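Side-chain contacts in protein-tyrosine-phosphatase (Shewanella sp., PDB 2Z72), which hydrolyses phosphate esters of protein tyrosines in the cold and, as a calcineurin-like phosphoesterase holding two zinc ions, probably uses a dinuclear metal centre: residues A[212-217]-A[275-280]; A[153-158]-A[190-195]; A[41-46]-A[50-55]. All blocks are in the same frame, centred on the assembly; numbering follows the deposited sequence.

Contact 1: A[212-217]-A[275-280]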
loop_
_atom_site.group_PDB
_atom_site.type_symbol
_atom_site.label_atom_id
_atom_site.label_comp_id
_atom_site.label_asym_id
_atom_site.label_seq_id
_atom_site.Cartn_x
_atom_site.Cartn_y
_atom_site.Cartn_z
ATOM N N SER A 212 3.828 7.621 21.064
ATOM C CA SER A 212 3.095 7.748 22.335
ATOM C C SER A 212 2.048 8.835 22.254
ATOM O O SER A 212 1.047 8.829 23.001
ATOM C CB SER A 212 4.100 8.013 23.457
ATOM O OG SER A 212 4.740 6.751 23.734
ATOM N N GLU A 213 2.198 9.775 21.328
ATOM C CA GLU A 213 1.150 10.837 21.115
ATOM C C GLU A 213 -0.183 10.241 20.737
ATOM O O GLU A 213 -1.214 10.857 21.047
ATOM C CB GLU A 213 1.654 11.867 20.091
ATOM C CG GLU A 213 0.713 13.007 19.775
ATOM C CD GLU A 213 1.301 14.160 19.010
ATOM O OE1 GLU A 213 2.482 14.024 18.661
ATOM O OE2 GLU A 213 0.503 15.104 18.700
ATOM N N TRP A 214 -0.217 9.088 20.057
ATOM C CA TRP A 214 -1.478 8.412 19.789
ATOM C C TRP A 214 -2.296 8.219 21.084
ATOM O O TRP A 214 -3.495 8.362 21.141
ATOM C CB TRP A 214 -1.173 7.044 19.115
ATOM C CG TRP A 214 -2.400 6.167 18.938
ATOM C CD1 TRP A 214 -3.037 5.337 19.843
ATOM C CD2 TRP A 214 -3.145 6.031 17.718
ATOM N NE1 TRP A 214 -4.098 4.711 19.313
ATOM C CE2 TRP A 214 -4.194 5.126 17.988
ATOM C CE3 TRP A 214 -3.041 6.594 16.427
ATOM C CZ2 TRP A 214 -5.099 4.781 17.035
ATOM C CZ3 TRP A 214 -3.964 6.215 15.498
ATOM C CH2 TRP A 214 -4.992 5.320 15.759
ATOM N N ILE A 215 -1.578 7.733 22.098
ATOM C CA ILE A 215 -2.186 7.390 23.402
ATOM C C ILE A 215 -2.696 8.603 24.125
ATOM O O ILE A 215 -3.788 8.652 24.640
ATOM C CB ILE A 215 -1.150 6.608 24.260
ATOM C CG1 ILE A 215 -0.676 5.315 23.582
ATOM C CG2 ILE A 215 -1.728 6.391 25.631
ATOM C CD1 ILE A 215 0.358 4.494 24.307
ATOM N N SER A 216 -1.867 9.651 24.068
ATOM C CA SER A 216 -2.295 10.865 24.787
ATOM C C SER A 216 -3.485 11.520 24.108
ATOM O O SER A 216 -4.310 12.133 24.826
ATOM C CB SER A 216 -1.178 11.852 25.034
ATOM O OG SER A 216 -0.607 12.235 23.820
ATOM N N ARG A 217 -3.622 11.399 22.788
ATOM C CA ARG A 217 -4.778 11.890 22.048
ATOM C C ARG A 217 -5.991 10.959 22.092
ATOM O O ARG A 217 -7.012 11.322 21.549
ATOM C CB ARG A 217 -4.388 12.143 20.587
ATOM C CG ARG A 217 -3.398 13.344 20.507
ATOM C CD ARG A 217 -3.197 13.712 19.052
ATOM N NE ARG A 217 -2.274 14.868 19.004
ATOM C CZ ARG A 217 -2.665 16.123 19.125
ATOM N NH1 ARG A 217 -3.929 16.474 19.285
ATOM N NH2 ARG A 217 -1.746 17.079 19.080
ATOM N N GLN A 275 0.978 -2.940 24.609
ATOM C CA GLN A 275 -0.067 -3.122 25.609
ATOM C C GLN A 275 -1.290 -2.276 25.299
ATOM O O GLN A 275 -2.446 -2.691 25.458
ATOM C CB GLN A 275 0.516 -2.781 27.022
ATOM C CG GLN A 275 1.348 -3.944 27.556
ATOM C CD GLN A 275 2.306 -3.548 28.657
ATOM O OE1 GLN A 275 3.320 -4.250 28.941
ATOM N NE2 GLN A 275 1.957 -2.421 29.296
ATOM N N HIS A 276 -1.062 -1.055 24.813
ATOM C CA HIS A 276 -2.185 -0.177 24.552
ATOM C C HIS A 276 -3.144 -0.778 23.524
ATOM O O HIS A 276 -4.336 -0.592 23.634
ATOM C CB HIS A 276 -1.629 1.169 23.982
ATOM C CG HIS A 276 -2.697 2.185 23.771
ATOM N ND1 HIS A 276 -3.358 2.607 22.635
ATOM C CD2 HIS A 276 -3.296 2.842 24.770
ATOM C CE1 HIS A 276 -4.280 3.500 22.914
ATOM N NE2 HIS A 276 -4.231 3.656 24.215
ATOM N N PHE A 277 -2.599 -1.450 22.505
ATOM C CA PHE A 277 -3.396 -2.047 21.443
ATOM C C PHE A 277 -3.681 -3.534 21.658
ATOM O O PHE A 277 -4.340 -4.155 20.848
ATOM C CB PHE A 277 -2.694 -1.896 20.109
ATOM C CG PHE A 277 -2.597 -0.459 19.621
ATOM C CD1 PHE A 277 -1.464 0.305 19.829
ATOM C CD2 PHE A 277 -3.673 0.109 18.904
ATOM C CE1 PHE A 277 -1.341 1.606 19.355
ATOM C CE2 PHE A 277 -3.527 1.380 18.451
ATOM C CZ PHE A 277 -2.377 2.146 18.625
ATOM N N ASN A 278 -3.169 -4.115 22.756
ATOM C CA ASN A 278 -3.296 -5.531 23.019
ATOM C C ASN A 278 -2.832 -6.387 21.847
ATOM O O ASN A 278 -3.511 -7.286 21.366
ATOM C CB ASN A 278 -4.743 -5.898 23.370
ATOM C CG ASN A 278 -4.984 -7.251 23.947
ATOM O OD1 ASN A 278 -6.069 -7.848 23.686
ATOM N ND2 ASN A 278 -4.074 -7.803 24.738
ATOM N N VAL A 279 -1.604 -6.057 21.404
ATOM C CA VAL A 279 -0.925 -6.806 20.358
ATOM C C VAL A 279 0.404 -7.305 20.869
ATOM O O VAL A 279 0.979 -6.771 21.796
ATOM C CB VAL A 279 -0.791 -5.975 19.063
ATOM C CG1 VAL A 279 -2.178 -5.694 18.505
ATOM C CG2 VAL A 279 0.001 -4.723 19.304
ATOM N N ASN A 280 0.942 -8.287 20.145
ATOM C CA ASN A 280 2.255 -8.777 20.402
ATOM C C ASN A 280 3.320 -8.300 19.435
ATOM O O ASN A 280 4.524 -8.478 19.673
ATOM C CB ASN A 280 2.227 -10.314 20.386
ATOM C CG ASN A 280 1.463 -10.862 21.559
ATOM O OD1 ASN A 280 1.675 -10.393 22.678
ATOM N ND2 ASN A 280 0.596 -11.807 21.306
#

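Contact 2: A[153-158]-A[190-195]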
loop_
_atom_site.group_PDB
_atom_site.type_symbol
_atom_site.label_atom_id
_atom_site.label_comp_id
_atom_site.label_asym_id
_atom_site.label_seq_id
_atom_site.Cartn_x
_atom_site.Cartn_y
_atom_site.Cartn_z
ATOM N N MET A 153 0.768 12.075 0.124
ATOM C CA MET A 153 1.438 13.180 -0.572
ATOM C C MET A 153 0.888 13.348 -1.985
ATOM O O MET A 153 0.460 14.422 -2.382
ATOM C CB MET A 153 2.944 12.955 -0.610
ATOM C CG MET A 153 3.557 13.519 0.678
ATOM S SD MET A 153 5.346 13.621 0.628
ATOM C CE MET A 153 5.840 11.918 0.779
ATOM N N VAL A 154 0.843 12.261 -2.768
ATOM C CA VAL A 154 0.366 12.330 -4.136
ATOM C C VAL A 154 -1.046 12.839 -4.165
ATOM O O VAL A 154 -1.390 13.753 -4.936
ATOM C CB VAL A 154 0.513 10.987 -4.859
ATOM C CG1 VAL A 154 -0.278 10.954 -6.130
ATOM C CG2 VAL A 154 2.023 10.726 -5.115
ATOM N N LEU A 155 -1.940 12.239 -3.385
ATOM C CA LEU A 155 -3.337 12.601 -3.472
ATOM C C LEU A 155 -3.513 14.071 -3.050
ATOM O O LEU A 155 -4.401 14.742 -3.596
ATOM C CB LEU A 155 -4.228 11.658 -2.662
ATOM C CG LEU A 155 -4.727 10.440 -3.431
ATOM C CD1 LEU A 155 -3.723 9.616 -4.132
ATOM C CD2 LEU A 155 -5.595 9.654 -2.408
ATOM N N GLY A 156 -2.677 14.542 -2.140
ATOM C CA GLY A 156 -2.761 15.904 -1.661
ATOM C C GLY A 156 -2.002 16.943 -2.456
ATOM O O GLY A 156 -2.108 18.132 -2.091
ATOM N N GLY A 157 -1.242 16.549 -3.460
ATOM C CA GLY A 157 -0.517 17.543 -4.231
ATOM C C GLY A 157 0.907 17.805 -3.842
ATOM O O GLY A 157 1.467 18.825 -4.324
ATOM N N ASP A 158 1.511 16.937 -3.045
ATOM C CA ASP A 158 2.950 17.023 -2.752
ATOM C C ASP A 158 3.638 16.069 -3.689
ATOM O O ASP A 158 3.633 14.834 -3.482
ATOM C CB ASP A 158 3.171 16.706 -1.275
ATOM C CG ASP A 158 4.609 16.755 -0.879
ATOM O OD1 ASP A 158 5.446 17.016 -1.773
ATOM O OD2 ASP A 158 4.909 16.556 0.301
ATOM N N TRP A 190 -10.806 4.089 -5.359
ATOM C CA TRP A 190 -10.320 2.890 -4.693
ATOM C C TRP A 190 -9.421 3.248 -3.536
ATOM O O TRP A 190 -9.607 2.769 -2.381
ATOM C CB TRP A 190 -9.622 2.051 -5.697
ATOM C CG TRP A 190 -8.949 0.793 -5.287
ATOM C CD1 TRP A 190 -9.436 -0.344 -4.732
ATOM C CD2 TRP A 190 -7.547 0.524 -5.506
ATOM N NE1 TRP A 190 -8.463 -1.296 -4.560
ATOM C CE2 TRP A 190 -7.301 -0.771 -5.033
ATOM C CE3 TRP A 190 -6.512 1.262 -6.031
ATOM C CZ2 TRP A 190 -6.032 -1.364 -5.084
ATOM C CZ3 TRP A 190 -5.255 0.681 -6.095
ATOM C CH2 TRP A 190 -5.026 -0.605 -5.630
ATOM N N LEU A 191 -8.428 4.111 -3.722
ATOM C CA LEU A 191 -7.520 4.494 -2.656
ATOM C C LEU A 191 -8.255 5.180 -1.527
ATOM O O LEU A 191 -7.922 4.969 -0.362
ATOM C CB LEU A 191 -6.420 5.400 -3.188
ATOM C CG LEU A 191 -5.423 4.735 -4.145
ATOM C CD1 LEU A 191 -4.554 5.796 -4.788
ATOM C CD2 LEU A 191 -4.562 3.686 -3.424
ATOM N N ARG A 192 -9.244 6.029 -1.818
ATOM C CA ARG A 192 -9.985 6.759 -0.803
ATOM C C ARG A 192 -10.887 5.868 0.054
ATOM O O ARG A 192 -11.424 6.333 1.035
ATOM C CB ARG A 192 -10.749 7.908 -1.442
ATOM C CG ARG A 192 -9.822 9.093 -1.766
ATOM C CD ARG A 192 -10.524 10.095 -2.663
ATOM N NE ARG A 192 -9.695 11.235 -2.973
ATOM C CZ ARG A 192 -8.752 11.260 -3.908
ATOM N NH1 ARG A 192 -8.067 12.382 -4.096
ATOM N NH2 ARG A 192 -8.505 10.205 -4.627
ATOM N N SER A 193 -11.032 4.589 -0.315
ATOM C CA SER A 193 -11.740 3.620 0.481
ATOM C C SER A 193 -10.850 2.925 1.525
ATOM O O SER A 193 -11.355 2.220 2.384
ATOM C CB SER A 193 -12.478 2.591 -0.338
ATOM O OG SER A 193 -11.572 1.655 -0.891
ATOM N N LYS A 194 -9.531 3.091 1.387
ATOM C CA LYS A 194 -8.595 2.284 2.156
ATOM C C LYS A 194 -8.373 2.791 3.570
ATOM O O LYS A 194 -8.578 3.947 3.902
ATOM C CB LYS A 194 -7.279 2.168 1.363
ATOM C CG LYS A 194 -7.441 1.475 0.019
ATOM C CD LYS A 194 -8.113 0.109 0.076
ATOM C CE LYS A 194 -8.257 -0.581 -1.245
ATOM N NZ LYS A 194 -9.048 -1.840 -1.077
ATOM N N ASN A 195 -7.976 1.823 4.406
ATOM C CA ASN A 195 -7.519 2.078 5.762
ATOM C C ASN A 195 -6.067 2.519 5.742
ATOM O O ASN A 195 -5.321 2.371 4.769
ATOM C CB ASN A 195 -7.691 0.832 6.626
ATOM C CG ASN A 195 -9.148 0.505 6.863
ATOM O OD1 ASN A 195 -9.895 1.392 7.288
ATOM N ND2 ASN A 195 -9.586 -0.702 6.578
HETATM O O HOH W 1 -5.981 13.750 -5.628
#

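Contact 3: A[41-46]-A[50-55]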
loop_
_atom_site.group_PDB
_atom_site.type_symbol
_atom_site.label_atom_id
_atom_site.label_comp_id
_atom_site.label_asym_id
_atom_site.label_seq_id
_atom_site.Cartn_x
_atom_site.Cartn_y
_atom_site.Cartn_z
ATOM N N VAL A 41 -11.477 -2.688 -19.161
ATOM C CA VAL A 41 -10.519 -1.668 -19.559
ATOM C C VAL A 41 -9.483 -2.320 -20.470
ATOM O O VAL A 41 -8.556 -2.932 -19.956
ATOM C CB VAL A 41 -9.863 -1.038 -18.332
ATOM C CG1 VAL A 41 -8.945 0.053 -18.741
ATOM C CG2 VAL A 41 -10.914 -0.554 -17.318
ATOM N N ASN A 42 -9.736 -2.153 -21.762
ATOM C CA ASN A 42 -8.957 -2.757 -22.822
ATOM C C ASN A 42 -8.041 -1.738 -23.467
ATOM O O ASN A 42 -8.461 -0.629 -23.800
ATOM C CB ASN A 42 -9.854 -3.344 -23.919
ATOM C CG ASN A 42 -10.551 -4.594 -23.403
ATOM O OD1 ASN A 42 -10.080 -5.259 -22.475
ATOM N ND2 ASN A 42 -11.671 -4.851 -24.050
ATOM N N ARG A 43 -6.791 -2.157 -23.671
ATOM C CA ARG A 43 -5.788 -1.245 -24.223
ATOM C C ARG A 43 -6.017 -1.118 -25.691
ATOM O O ARG A 43 -6.318 -2.061 -26.416
ATOM C CB ARG A 43 -4.435 -1.905 -23.901
ATOM C CG ARG A 43 -3.241 -1.400 -24.504
ATOM C CD ARG A 43 -2.147 -2.426 -24.742
ATOM N NE ARG A 43 -1.983 -3.426 -23.807
ATOM C CZ ARG A 43 -1.967 -4.721 -23.686
ATOM N NH1 ARG A 43 -2.157 -5.584 -24.664
ATOM N NH2 ARG A 43 -1.735 -5.252 -22.488
ATOM N N PRO A 44 -5.847 0.068 -26.245
ATOM C CA PRO A 44 -5.862 0.145 -27.688
ATOM C C PRO A 44 -4.650 -0.507 -28.342
ATOM O O PRO A 44 -3.678 -0.911 -27.705
ATOM C CB PRO A 44 -5.727 1.639 -27.849
ATOM C CG PRO A 44 -5.496 2.333 -26.577
ATOM C CD PRO A 44 -5.574 1.319 -25.546
ATOM N N GLU A 45 -4.744 -0.615 -29.671
ATOM C CA GLU A 45 -3.556 -1.124 -30.410
ATOM C C GLU A 45 -2.398 -0.158 -30.299
ATOM O O GLU A 45 -2.441 1.052 -30.016
ATOM C CB GLU A 45 -4.037 -1.406 -31.844
ATOM C CG GLU A 45 -4.914 -2.646 -32.025
ATOM C CD GLU A 45 -5.558 -2.692 -33.390
ATOM O OE1 GLU A 45 -6.107 -1.609 -33.749
ATOM O OE2 GLU A 45 -5.548 -3.709 -34.107
ATOM N N HIS A 46 -1.195 -0.603 -30.580
ATOM C CA HIS A 46 -0.043 0.263 -30.584
ATOM C C HIS A 46 0.203 0.818 -29.172
ATOM O O HIS A 46 0.688 1.940 -29.132
ATOM C CB HIS A 46 -0.106 1.467 -31.540
ATOM C CG HIS A 46 -0.771 1.445 -32.856
ATOM N ND1 HIS A 46 -1.354 2.570 -33.438
ATOM C CD2 HIS A 46 -0.941 0.431 -33.761
ATOM C CE1 HIS A 46 -1.835 2.211 -34.604
ATOM N NE2 HIS A 46 -1.612 0.928 -34.833
ATOM N N LEU A 50 0.562 -2.324 -21.623
ATOM C CA LEU A 50 -0.056 -1.668 -20.474
ATOM C C LEU A 50 -1.193 -2.515 -19.918
ATOM O O LEU A 50 -1.859 -3.264 -20.635
ATOM C CB LEU A 50 -0.596 -0.311 -20.875
ATOM C CG LEU A 50 0.447 0.707 -21.318
ATOM C CD1 LEU A 50 -0.241 1.982 -21.796
ATOM C CD2 LEU A 50 1.432 0.988 -20.194
ATOM N N PRO A 51 -1.412 -2.401 -18.600
ATOM C CA PRO A 51 -2.380 -3.344 -17.990
ATOM C C PRO A 51 -3.829 -3.123 -18.393
ATOM O O PRO A 51 -4.294 -1.999 -18.526
ATOM C CB PRO A 51 -2.198 -3.084 -16.485
ATOM C CG PRO A 51 -1.672 -1.715 -16.405
ATOM C CD PRO A 51 -0.783 -1.551 -17.625
ATOM N N GLU A 52 -4.561 -4.213 -18.468
ATOM C CA GLU A 52 -5.952 -4.327 -18.735
ATOM C C GLU A 52 -6.570 -4.937 -17.484
ATOM O O GLU A 52 -5.965 -5.816 -16.834
ATOM C CB GLU A 52 -6.242 -5.169 -19.970
ATOM C CG GLU A 52 -5.473 -4.639 -21.180
ATOM C CD GLU A 52 -5.773 -5.514 -22.396
ATOM O OE1 GLU A 52 -6.277 -4.903 -23.382
ATOM O OE2 GLU A 52 -5.516 -6.732 -22.377
ATOM N N THR A 53 -7.674 -4.394 -17.089
ATOM C CA THR A 53 -8.352 -4.703 -15.843
ATOM C C THR A 53 -9.859 -4.665 -16.049
ATOM O O THR A 53 -10.366 -3.822 -16.825
ATOM C CB THR A 53 -8.067 -3.698 -14.724
ATOM O OG1 THR A 53 -6.646 -3.498 -14.709
ATOM C CG2 THR A 53 -8.371 -4.198 -13.313
ATOM N N LYS A 54 -10.504 -5.577 -15.365
ATOM C CA LYS A 54 -11.943 -5.474 -15.269
ATOM C C LYS A 54 -12.234 -4.607 -14.052
ATOM O O LYS A 54 -11.739 -4.887 -12.963
ATOM C CB LYS A 54 -12.658 -6.820 -15.146
ATOM C CG LYS A 54 -14.140 -6.687 -14.866
ATOM C CD LYS A 54 -14.999 -7.419 -15.872
ATOM C CE LYS A 54 -16.450 -7.493 -15.425
ATOM N NZ LYS A 54 -16.973 -8.846 -15.111
ATOM N N LEU A 55 -13.030 -3.568 -14.275
ATOM C CA LEU A 55 -13.450 -2.755 -13.145
ATOM C C LEU A 55 -14.353 -3.543 -12.190
ATOM O O LEU A 55 -15.150 -4.359 -12.609
ATOM C CB LEU A 55 -14.172 -1.487 -13.628
ATOM C CG LEU A 55 -13.318 -0.581 -14.503
ATOM C CD1 LEU A 55 -14.120 0.692 -14.786
ATOM C CD2 LEU A 55 -11.978 -0.218 -13.887
HETATM O O HOH W 2 -6.657 -5.471 -25.930
#

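Contact 1: A[212-217]-A[275-280]
Trp214 and Phe277 meet at an angle in the first of the aromatic contacts between helix 212-216 and the C-terminal end of helix 267-277. CZ of Phe277 sits over one face of the indole, displaced toward its rim, and comes within 3.2 Å of Trp214 NE1. The two planes are inclined by 43°, so this is an oblique approach and not a parallel stack. The His276 ring meets the five-membered ring of Trp214 rim to rim, with the planes nearly perpendicular (82°). With CG of Trp214 anti to the backbone N (chi1 173°), the indole is carried across to both partners. Cut back to an alanine, this residue would probably leave Phe277 CZ without the indole face it lies over and His276 without its rim neighbour.

The aliphatic contact is a CH-pi interaction. Ile215 CG1 lies 3.7 Å from the centroid of the His276 ring, almost on the ring normal; a branched, apolar chain suits that face.

One ionic pair lies within 212-217: Arg217 grips one oxygen of Glu213 side-on, NE standing 2.8 Å from Glu213 OE2 and NH2 3.0 Å from the same OE2, both in the guanidinium plane; NH2 also forms a salt bridge with Asp243.

Leu221 touches both Trp214 and Phe277 from helix 221-231. The whole is an aromatic cluster beside a helix C-terminus that closes in a Schellman motif at Asn278.

Contact 2: A[153-158]-A[190-195]
A helix-to-helix contact of the calcineurin-like phosphoesterase fold brings Leu155, in the last turn of helix 149-156, against Leu191 and Arg192 near the end of helix 186-192. Helix 149-156 starts at the zinc ligand Asn149, part of the Gly-Asn-His-Glu signature of metallophosphoesterases, whereas the Leu155 side chain lies about 14 Å from a bound zinc.

The two branches of Leu155 have different tasks. CD1 meets Leu191 CD1 at 4.0 Å, a purely apolar touch between two buried leucines, and Leu191 also rests on Leu145 of strand 142-145. CD2 lies over one face of the Arg192 guanidinium, 3.6 Å above its plane and offset toward the rim, with NH2 of Arg192 the nearest atom to Leu155 CD2 at 3.7 Å. A flat cation suits this place because its face accepts a methyl group while its N-H bonds leave in the plane. Arg192 gets there with a chain extended from CG to NE (chi3 179°).

At the guanidinium edge, a water accepts from Arg192 NH1 at 2.9 Å and donates to Leu155 O at 2.8 Å, joining the end of one helix to the side chain of the other. NH1 also forms a salt bridge with Asp233, and NH2 bonds to the carbonyl oxygens of Tyr181 and Gly188; these partners fix the plane on which Leu155 lies.

Beyond Leu155 the chain turns at Gly157, whose positive phi (96°) is easily adopted by glycine. Asp158 N reaches back to Met153 O at 2.8 Å, completing the Schellman motif that ends helix 149-156.

Contact 3: A[41-46]-A[50-55]
The Arg43 guanidinium has the aliphatic CG of Glu52 over one face and the carbonyl oxygen of Leu50 at its edge. The Glu52 carboxylate carbon also lies above that face, toward the rim. These groups belong to a small beta-hairpin in which strands 40-41 and 53-54 pair antiparallel and a long irregular loop, containing Cys47 of the Cys27-Cys47 disulfide, connects them.

Arginine suits its place because NE and one NH2 can serve a single acceptor. Arg43 NE reaches Leu50 O at 3.2 Å, in the carbonyl plane on a lone pair, while Arg43 NH2 comes closer to Leu50 O, at 2.7 Å, from a direction tilted 27° out of that plane. A bend at chi3 (-36°) folds the arginine chain back to this side-on grip, which fixes the rotation of the guanidinium and leaves a face turned to Glu52. Glu52 OE2 stays well out of the guanidinium plane, so charge alone probably links it to Arg43.

Glu52 works through OE1, which its extended chain brings to a backbone N-H. OE1 offers its anti lone pair, and Arg43 N meets Glu52 OE1 at 2.8 Å in a nearly straight bond (167°). A water also donates to OE1, so two donors grip this oxygen; of these, Arg43 N joins the segments directly.

Val41 and Thr53 form a hydrogen-bonded antiparallel pair: Val41 N to Thr53 O is firm at 2.8 Å, and the return bond is weak. Their side chains share one sheet face, where Thr53 rests on Trp127 and Tyr130 of helix 122-138 and Val41 on Trp25 of strand 22-27. The apolar end of the contact suits beta-branched valine and long leucine: Val41 CG2 touches Leu55 CD2 at 3.6 Å, the two side chains crossing at about a right angle.

Overall arrangement
Along the chain contact 3 comes first, then contact 2, then contact 1, and none encloses another. Contact 2 lies nearest the middle of the molecule, its centre 23 Å from that of contact 3 and 25 Å from that of contact 1, while contacts 1 and 3 fall on opposite sides of the chain's centre, 44 Å apart. No two touch, but helices bridge them: helix 122-138 joins contacts 3 and 2, packing on Trp190 as well as on Thr53 and Leu55, and helix 221-231 joins contacts 2 and 1, meeting Trp214 while its Arg229 bonds to Asn195. Contacts 1 and 2 both lie in the calcineurin-like phosphoesterase region that also carries the zinc ligands.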